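Local atomic coordinates of assemblin (Human herpesvirus 3, PDB entry 1VZV), a protein that acts as the serine protease domain of the capsid scaffolding protein, probably cleaving the assembly protein so that the viral procapsid can mature. Residues A[34-39]-A[128-133]; A[48-53]-A[64-69]; A[106-111]-A[139-144]. All blocks are in the same frame, centred on the assembly; numbering follows the deposited sequence.

In the fold
All three contacts belong to the seven-stranded mixed sheet that forms the barrel-like core of the protease. Interaction 2 pairs the hairpin strands 47-56 and 61-67, and its two segments lie along the chain between those of interaction 1. The centres of interactions 1 and 2 are about 8 Å apart, and Ile38 bonds across to Val48 and Gly49. On its other side interaction 1 meets interaction 3, centres about 12 Å apart, where strands 129-133 and 108-112 run next to each other; along the chain these two alternate. Interactions 2 and 3, centres about 14 Å apart, do not touch. Adjacent strands thus bring His129 and Ser110 of the catalytic triad together.

Interaction 1 of 3, residues A[34-39]-A[128-133]; sequences SKIPIN and THVALC
The carboxamide of Asn39 lies by the imidazole of His129, the two planes 52° apart. ND2 of Asn39 approaches the ring obliquely and comes 3.1 Å from ND1 of His129, while OD1 of Asn39 reaches to 3.6 Å from CE1 of His129. In the ring plane, at its edge, sits the methyl CG2 of Thr128, and the ring of His42 meets the imidazole nearly perpendicularly. Both Asn39 and His129 have CG between the backbone N and the carbonyl carbon (chi1 68° and 74°). The CB of Asn39 points to the face that Ala131 shares, and the end of the side chain comes nearer His129. The ring of Pro37 crosses the His129 side chain at about a right angle, its CG 3.9 Å from CB of His129.

The backbones run parallel. Val130 is bonded through both its N and its O: its N donates to Pro37 O (3.0 Å), and its O accepts from Asn39 N (3.1 Å). Leu132 N then bonds to Asn39 O at 3.1 Å.

The face carrying Ile38 and Val130 is wholly apolar across this pair. Their side chains lie alongside each other and point the same way, CG1 of Ile38 resting 3.7 Å from CB of Val130. Farther along, CG2 of Ile38 meets CG of Leu132 at 4.2 Å. Phe63 touches both Ile38 and Val130, and Val51 and Val109 also pack on Val130, so this face turns into a hydrophobic core. The face bearing Asn39 and Ala131 looks toward His42 and Ser110. This strand pair belongs to the barrel of the herpesvirus protease fold; His129 on it is the second histidine of the Ser-His-His triad, with Ser110 on the adjacent antiparallel strand 108-112 and His42 just beyond strand 37-40.

Interaction 2 of 3, residues A[48-53]-A[64-69]; sequences VGEVIA and LGIVRC
Ile52 and Ile66 meet methyl to methyl, CG2 to CG2 at 3.7 Å, their side chains crossing at a slant. The chi1 of 79° sets CG1 of Ile52 between its backbone N and carbonyl carbon and turns CG2 anti to the carbonyl carbon, over to Ile66. At the other end of the pair the valines run alongside each other, CG2 of Val48 4.1 Å from CG1 of Val67, and CB of Val48 also rests 3.9 Å from CB of Cys69.

The antiparallel backbones hold these groups in place. Ile66 N donates to Glu50 O (3.1 Å). Ile52 and Ala53 both face Leu64, a classic beta bulge: Leu64 O takes Ile52 N at 3.0 Å and, weakly, Ala53 N at 3.4 Å, while Leu64 N returns a bond to Ala53 O (2.9 Å).

Farther out, Val171 of helix 161-173 covers Ile52 and Leu64, strand 3-8 packs on Leu64, Ile66 and Val67, and Ile38 touches Val48, Val51 and Val67. Glu50 sends OE2 to the hydroxyl of Tyr174, and Cys69 caps the start of helix 70-79 through SG.

The chemistry is therefore that of a mostly buried hairpin: backbone bonds pair several of the peptides, aliphatic side chains make most of the side-chain contacts, and at the bulge Leu64 O serves one firm donor and one weak one.

Interaction 3 of 3, residues A[106-111]-A[139-144]; sequences LPSVSL and VGTVVN
A single backbone bridge, between Ser108 and Val142, probably helps close the barrel of this herpesvirus protease: it ties the start of strand 108-112, which carries the catalytic Ser110, to the loop leading into strand 144-146. These two strands are the outermost of the sheet, so the contact links the ends of the sheet through the loop before 144-146. Two hydrogen bonds flank the bridge. Val143 N donates to Pro107 O at 3.0 Å, and Val109 N donates to Thr141 O at 3.1 Å.

The hydroxyl of Ser108 bonds to Val134 O, and that of Thr141 to Arg138 O, so these two polar tips serve the chain leading out of strand 129-133. CG2 of Thr141, anti to the carbonyl carbon, lies 3.4 Å from Val109 O. The CB of Val142 points away from the strand; its side chain touches Val209, Arg212 and Arg213 of helix 205-216. Val143 instead turns back toward Val109, whose side chain it crosses at about a right angle, CG1 of Val143 touching CG2 of Val109 at 3.6 Å.

Interaction 1 of 3, residues A[34-39]-A[128-133]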
# COMPACT_ATOMS: atom_id res chain seq x y z
N SER A 34 -7.99 -26.64 -18.53
CA SER A 34 -8.82 -25.47 -18.28
C SER A 34 -8.09 -24.15 -18.46
O SER A 34 -7.07 -23.89 -17.81
CB SER A 34 -9.42 -25.55 -16.87
N LYS A 35 -8.64 -23.32 -19.35
CA LYS A 35 -8.10 -22.00 -19.64
C LYS A 35 -7.87 -21.24 -18.33
O LYS A 35 -8.81 -20.73 -17.72
CB LYS A 35 -9.06 -21.25 -20.53
N ILE A 36 -6.61 -21.20 -17.92
CA ILE A 36 -6.15 -20.57 -16.68
C ILE A 36 -6.36 -19.08 -16.62
O ILE A 36 -5.93 -18.36 -17.52
CB ILE A 36 -4.68 -20.87 -16.48
CG1 ILE A 36 -4.48 -22.37 -16.45
CG2 ILE A 36 -4.20 -20.26 -15.19
CD1 ILE A 36 -3.05 -22.76 -16.18
N PRO A 37 -6.99 -18.60 -15.54
CA PRO A 37 -7.27 -17.19 -15.31
C PRO A 37 -6.30 -16.43 -14.41
O PRO A 37 -5.61 -17.00 -13.57
CB PRO A 37 -8.67 -17.24 -14.71
CG PRO A 37 -8.56 -18.41 -13.80
CD PRO A 37 -7.78 -19.44 -14.63
N ILE A 38 -6.31 -15.12 -14.58
CA ILE A 38 -5.46 -14.21 -13.84
C ILE A 38 -6.33 -13.30 -12.97
O ILE A 38 -7.14 -12.52 -13.46
CB ILE A 38 -4.59 -13.37 -14.83
CG1 ILE A 38 -3.34 -14.15 -15.19
CG2 ILE A 38 -4.23 -12.00 -14.28
CD1 ILE A 38 -2.38 -13.37 -16.03
N ASN A 39 -6.21 -13.44 -11.66
CA ASN A 39 -6.98 -12.57 -10.79
C ASN A 39 -5.99 -11.87 -9.88
O ASN A 39 -4.80 -12.16 -9.90
CB ASN A 39 -8.08 -13.33 -10.03
CG ASN A 39 -7.55 -14.31 -9.00
OD1 ASN A 39 -6.48 -14.11 -8.42
ND2 ASN A 39 -8.32 -15.37 -8.74
N THR A 128 -4.77 -23.90 -11.91
CA THR A 128 -5.87 -23.25 -11.16
C THR A 128 -5.91 -21.78 -11.57
O THR A 128 -6.65 -21.41 -12.49
CB THR A 128 -5.82 -23.46 -9.62
OG1 THR A 128 -6.20 -24.80 -9.31
CG2 THR A 128 -6.80 -22.56 -8.92
N HIS A 129 -5.07 -20.94 -10.95
CA HIS A 129 -5.03 -19.54 -11.32
C HIS A 129 -3.72 -18.86 -10.94
O HIS A 129 -3.00 -19.35 -10.05
CB HIS A 129 -6.22 -18.79 -10.71
CG HIS A 129 -6.08 -18.56 -9.25
ND1 HIS A 129 -5.87 -17.33 -8.68
CD2 HIS A 129 -6.04 -19.45 -8.23
CE1 HIS A 129 -5.70 -17.50 -7.38
NE2 HIS A 129 -5.80 -18.77 -7.06
N VAL A 130 -3.40 -17.78 -11.67
CA VAL A 130 -2.20 -16.95 -11.52
C VAL A 130 -2.63 -15.67 -10.79
O VAL A 130 -3.51 -14.96 -11.28
CB VAL A 130 -1.68 -16.53 -12.93
CG1 VAL A 130 -0.67 -15.41 -12.83
CG2 VAL A 130 -1.09 -17.75 -13.67
N ALA A 131 -2.00 -15.34 -9.66
CA ALA A 131 -2.36 -14.14 -8.91
C ALA A 131 -1.35 -13.01 -9.12
O ALA A 131 -0.18 -13.25 -9.35
CB ALA A 131 -2.44 -14.47 -7.47
N LEU A 132 -1.83 -11.78 -9.15
CA LEU A 132 -0.93 -10.64 -9.29
C LEU A 132 -0.77 -10.13 -7.84
O LEU A 132 -1.74 -10.11 -7.10
CB LEU A 132 -1.54 -9.57 -10.21
CG LEU A 132 -1.72 -9.83 -11.71
CD1 LEU A 132 -2.30 -8.59 -12.34
CD2 LEU A 132 -0.43 -10.23 -12.40
N CYS A 133 0.42 -9.69 -7.45
CA CYS A 133 0.63 -9.27 -6.08
C CYS A 133 1.93 -8.48 -5.94
O CYS A 133 2.62 -8.28 -6.92
CB CYS A 133 0.73 -10.55 -5.25
SG CYS A 133 1.86 -11.81 -5.99

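Interaction 2 of 3, residues A[48-53]-A[64-69]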
# COMPACT_ATOMS: atom_id res chain seq x y z
N VAL A 48 -9.15 -10.60 -13.80
CA VAL A 48 -8.98 -9.47 -14.72
C VAL A 48 -8.29 -9.79 -16.04
O VAL A 48 -7.87 -8.87 -16.76
CB VAL A 48 -8.15 -8.36 -14.05
CG1 VAL A 48 -8.93 -7.73 -12.91
CG2 VAL A 48 -6.84 -8.94 -13.54
N GLY A 49 -8.17 -11.07 -16.37
CA GLY A 49 -7.51 -11.44 -17.60
C GLY A 49 -7.37 -12.94 -17.58
O GLY A 49 -7.99 -13.60 -16.74
N GLU A 50 -6.58 -13.49 -18.50
CA GLU A 50 -6.37 -14.94 -18.57
C GLU A 50 -5.06 -15.31 -19.26
O GLU A 50 -4.70 -14.72 -20.29
CB GLU A 50 -7.54 -15.64 -19.28
CG GLU A 50 -7.53 -15.54 -20.83
CD GLU A 50 -8.43 -16.59 -21.49
OE1 GLU A 50 -8.34 -17.78 -21.14
OE2 GLU A 50 -9.23 -16.23 -22.37
N VAL A 51 -4.33 -16.25 -18.66
CA VAL A 51 -3.07 -16.76 -19.21
C VAL A 51 -3.36 -17.30 -20.63
O VAL A 51 -4.13 -18.24 -20.78
CB VAL A 51 -2.50 -17.93 -18.33
CG1 VAL A 51 -1.60 -18.87 -19.14
CG2 VAL A 51 -1.72 -17.39 -17.16
N ILE A 52 -2.75 -16.70 -21.65
CA ILE A 52 -3.00 -17.19 -23.00
C ILE A 52 -2.06 -18.30 -23.43
O ILE A 52 -2.31 -18.93 -24.44
CB ILE A 52 -3.03 -16.05 -24.07
CG1 ILE A 52 -1.64 -15.60 -24.45
CG2 ILE A 52 -3.82 -14.85 -23.56
CD1 ILE A 52 -1.64 -14.32 -25.26
N ALA A 53 -1.01 -18.56 -22.64
CA ALA A 53 -0.04 -19.62 -22.95
C ALA A 53 1.06 -19.78 -21.90
O ALA A 53 1.52 -18.80 -21.31
CB ALA A 53 0.60 -19.38 -24.31
N LEU A 64 2.58 -16.18 -20.52
CA LEU A 64 2.19 -14.92 -21.13
C LEU A 64 0.69 -14.84 -20.84
O LEU A 64 -0.01 -15.85 -20.80
CB LEU A 64 2.48 -14.96 -22.64
CG LEU A 64 2.17 -13.74 -23.51
CD1 LEU A 64 2.81 -12.50 -22.96
CD2 LEU A 64 2.70 -14.00 -24.90
N GLY A 65 0.19 -13.66 -20.54
CA GLY A 65 -1.21 -13.59 -20.24
C GLY A 65 -1.74 -12.26 -20.69
O GLY A 65 -0.97 -11.36 -21.05
N ILE A 66 -3.06 -12.16 -20.73
CA ILE A 66 -3.68 -10.92 -21.11
C ILE A 66 -4.52 -10.37 -19.94
O ILE A 66 -5.18 -11.12 -19.21
CB ILE A 66 -4.47 -11.06 -22.44
CG1 ILE A 66 -4.85 -9.68 -22.98
CG2 ILE A 66 -5.71 -11.90 -22.27
CD1 ILE A 66 -5.26 -9.71 -24.41
N VAL A 67 -4.33 -9.08 -19.67
CA VAL A 67 -5.05 -8.37 -18.62
C VAL A 67 -5.77 -7.23 -19.36
O VAL A 67 -5.18 -6.21 -19.73
CB VAL A 67 -4.09 -7.87 -17.48
CG1 VAL A 67 -4.83 -6.99 -16.47
CG2 VAL A 67 -3.47 -9.06 -16.76
N ARG A 68 -7.01 -7.50 -19.70
CA ARG A 68 -7.86 -6.56 -20.40
C ARG A 68 -9.10 -6.36 -19.51
O ARG A 68 -10.06 -7.12 -19.61
CB ARG A 68 -8.24 -7.15 -21.76
CG ARG A 68 -9.10 -6.26 -22.65
CD ARG A 68 -9.51 -7.04 -23.90
NE ARG A 68 -8.42 -7.17 -24.86
CZ ARG A 68 -8.36 -6.50 -26.01
NH1 ARG A 68 -9.39 -5.74 -26.39
NH2 ARG A 68 -7.30 -6.65 -26.83
N CYS A 69 -9.01 -5.41 -18.59
CA CYS A 69 -10.10 -5.08 -17.66
C CYS A 69 -10.19 -3.56 -17.61
O CYS A 69 -9.32 -2.88 -17.08
CB CYS A 69 -9.83 -5.66 -16.24
SG CYS A 69 -10.95 -5.03 -14.93

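Interaction 3 of 3, residues A[106-111]-A[139-144]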
# COMPACT_ATOMS: atom_id res chain seq x y z
N LEU A 106 1.43 -3.92 -8.63
CA LEU A 106 1.36 -5.38 -8.67
C LEU A 106 2.53 -6.03 -9.43
O LEU A 106 2.33 -6.71 -10.42
CB LEU A 106 0.07 -5.77 -9.37
CG LEU A 106 -1.24 -5.37 -8.72
CD1 LEU A 106 -2.40 -5.77 -9.62
CD2 LEU A 106 -1.34 -6.04 -7.37
N PRO A 107 3.76 -5.91 -8.91
CA PRO A 107 4.90 -6.50 -9.60
C PRO A 107 5.10 -7.99 -9.69
O PRO A 107 5.85 -8.42 -10.54
CB PRO A 107 6.09 -5.82 -8.94
CG PRO A 107 5.64 -5.54 -7.60
CD PRO A 107 4.22 -5.08 -7.79
N SER A 108 4.49 -8.79 -8.83
CA SER A 108 4.71 -10.23 -8.93
C SER A 108 3.47 -11.08 -9.29
O SER A 108 2.33 -10.61 -9.28
CB SER A 108 5.40 -10.75 -7.68
OG SER A 108 6.64 -10.10 -7.43
N VAL A 109 3.72 -12.34 -9.61
CA VAL A 109 2.68 -13.29 -10.01
C VAL A 109 2.78 -14.52 -9.16
O VAL A 109 3.87 -15.05 -8.99
CB VAL A 109 2.89 -13.71 -11.47
CG1 VAL A 109 2.62 -15.22 -11.69
CG2 VAL A 109 2.04 -12.80 -12.39
N SER A 110 1.63 -15.03 -8.69
CA SER A 110 1.57 -16.20 -7.83
C SER A 110 0.77 -17.31 -8.47
O SER A 110 -0.40 -17.14 -8.73
CB SER A 110 0.96 -15.84 -6.48
OG SER A 110 1.62 -16.52 -5.41
N LEU A 111 1.42 -18.44 -8.73
CA LEU A 111 0.79 -19.60 -9.36
C LEU A 111 0.15 -20.49 -8.32
O LEU A 111 0.83 -21.32 -7.72
CB LEU A 111 1.83 -20.46 -10.07
CG LEU A 111 1.31 -21.79 -10.61
CD1 LEU A 111 0.43 -21.58 -11.82
CD2 LEU A 111 2.46 -22.68 -10.96
N VAL A 139 10.84 -17.70 -6.04
CA VAL A 139 12.03 -16.91 -6.36
C VAL A 139 12.28 -16.11 -7.65
O VAL A 139 13.19 -15.28 -7.67
CB VAL A 139 13.32 -17.72 -6.00
CG1 VAL A 139 13.21 -18.29 -4.59
CG2 VAL A 139 13.56 -18.82 -7.02
N GLY A 140 11.58 -16.37 -8.74
CA GLY A 140 11.83 -15.58 -9.94
C GLY A 140 10.53 -14.98 -10.43
O GLY A 140 10.42 -14.55 -11.59
N THR A 141 9.55 -14.92 -9.50
CA THR A 141 8.19 -14.46 -9.77
C THR A 141 7.95 -12.99 -10.05
O THR A 141 6.83 -12.52 -9.88
CB THR A 141 7.18 -14.91 -8.67
OG1 THR A 141 7.60 -14.46 -7.37
CG2 THR A 141 7.01 -16.41 -8.65
N VAL A 142 8.97 -12.24 -10.43
CA VAL A 142 8.74 -10.84 -10.77
C VAL A 142 8.23 -10.86 -12.22
O VAL A 142 8.59 -11.76 -13.00
CB VAL A 142 10.01 -10.01 -10.59
CG1 VAL A 142 10.20 -9.08 -11.73
CG2 VAL A 142 9.91 -9.23 -9.31
N VAL A 143 7.34 -9.94 -12.59
CA VAL A 143 6.84 -9.96 -13.95
C VAL A 143 7.00 -8.67 -14.72
O VAL A 143 7.31 -7.64 -14.16
CB VAL A 143 5.37 -10.41 -14.00
CG1 VAL A 143 5.28 -11.85 -13.69
CG2 VAL A 143 4.54 -9.61 -13.07
N ASN A 144 6.85 -8.77 -16.04
CA ASN A 144 6.94 -7.64 -16.92
C ASN A 144 5.59 -7.52 -17.60
O ASN A 144 4.93 -8.52 -17.88
CB ASN A 144 8.06 -7.84 -17.94
CG ASN A 144 8.40 -6.56 -18.70
OD1 ASN A 144 8.73 -5.54 -18.11
ND2 ASN A 144 8.33 -6.63 -20.02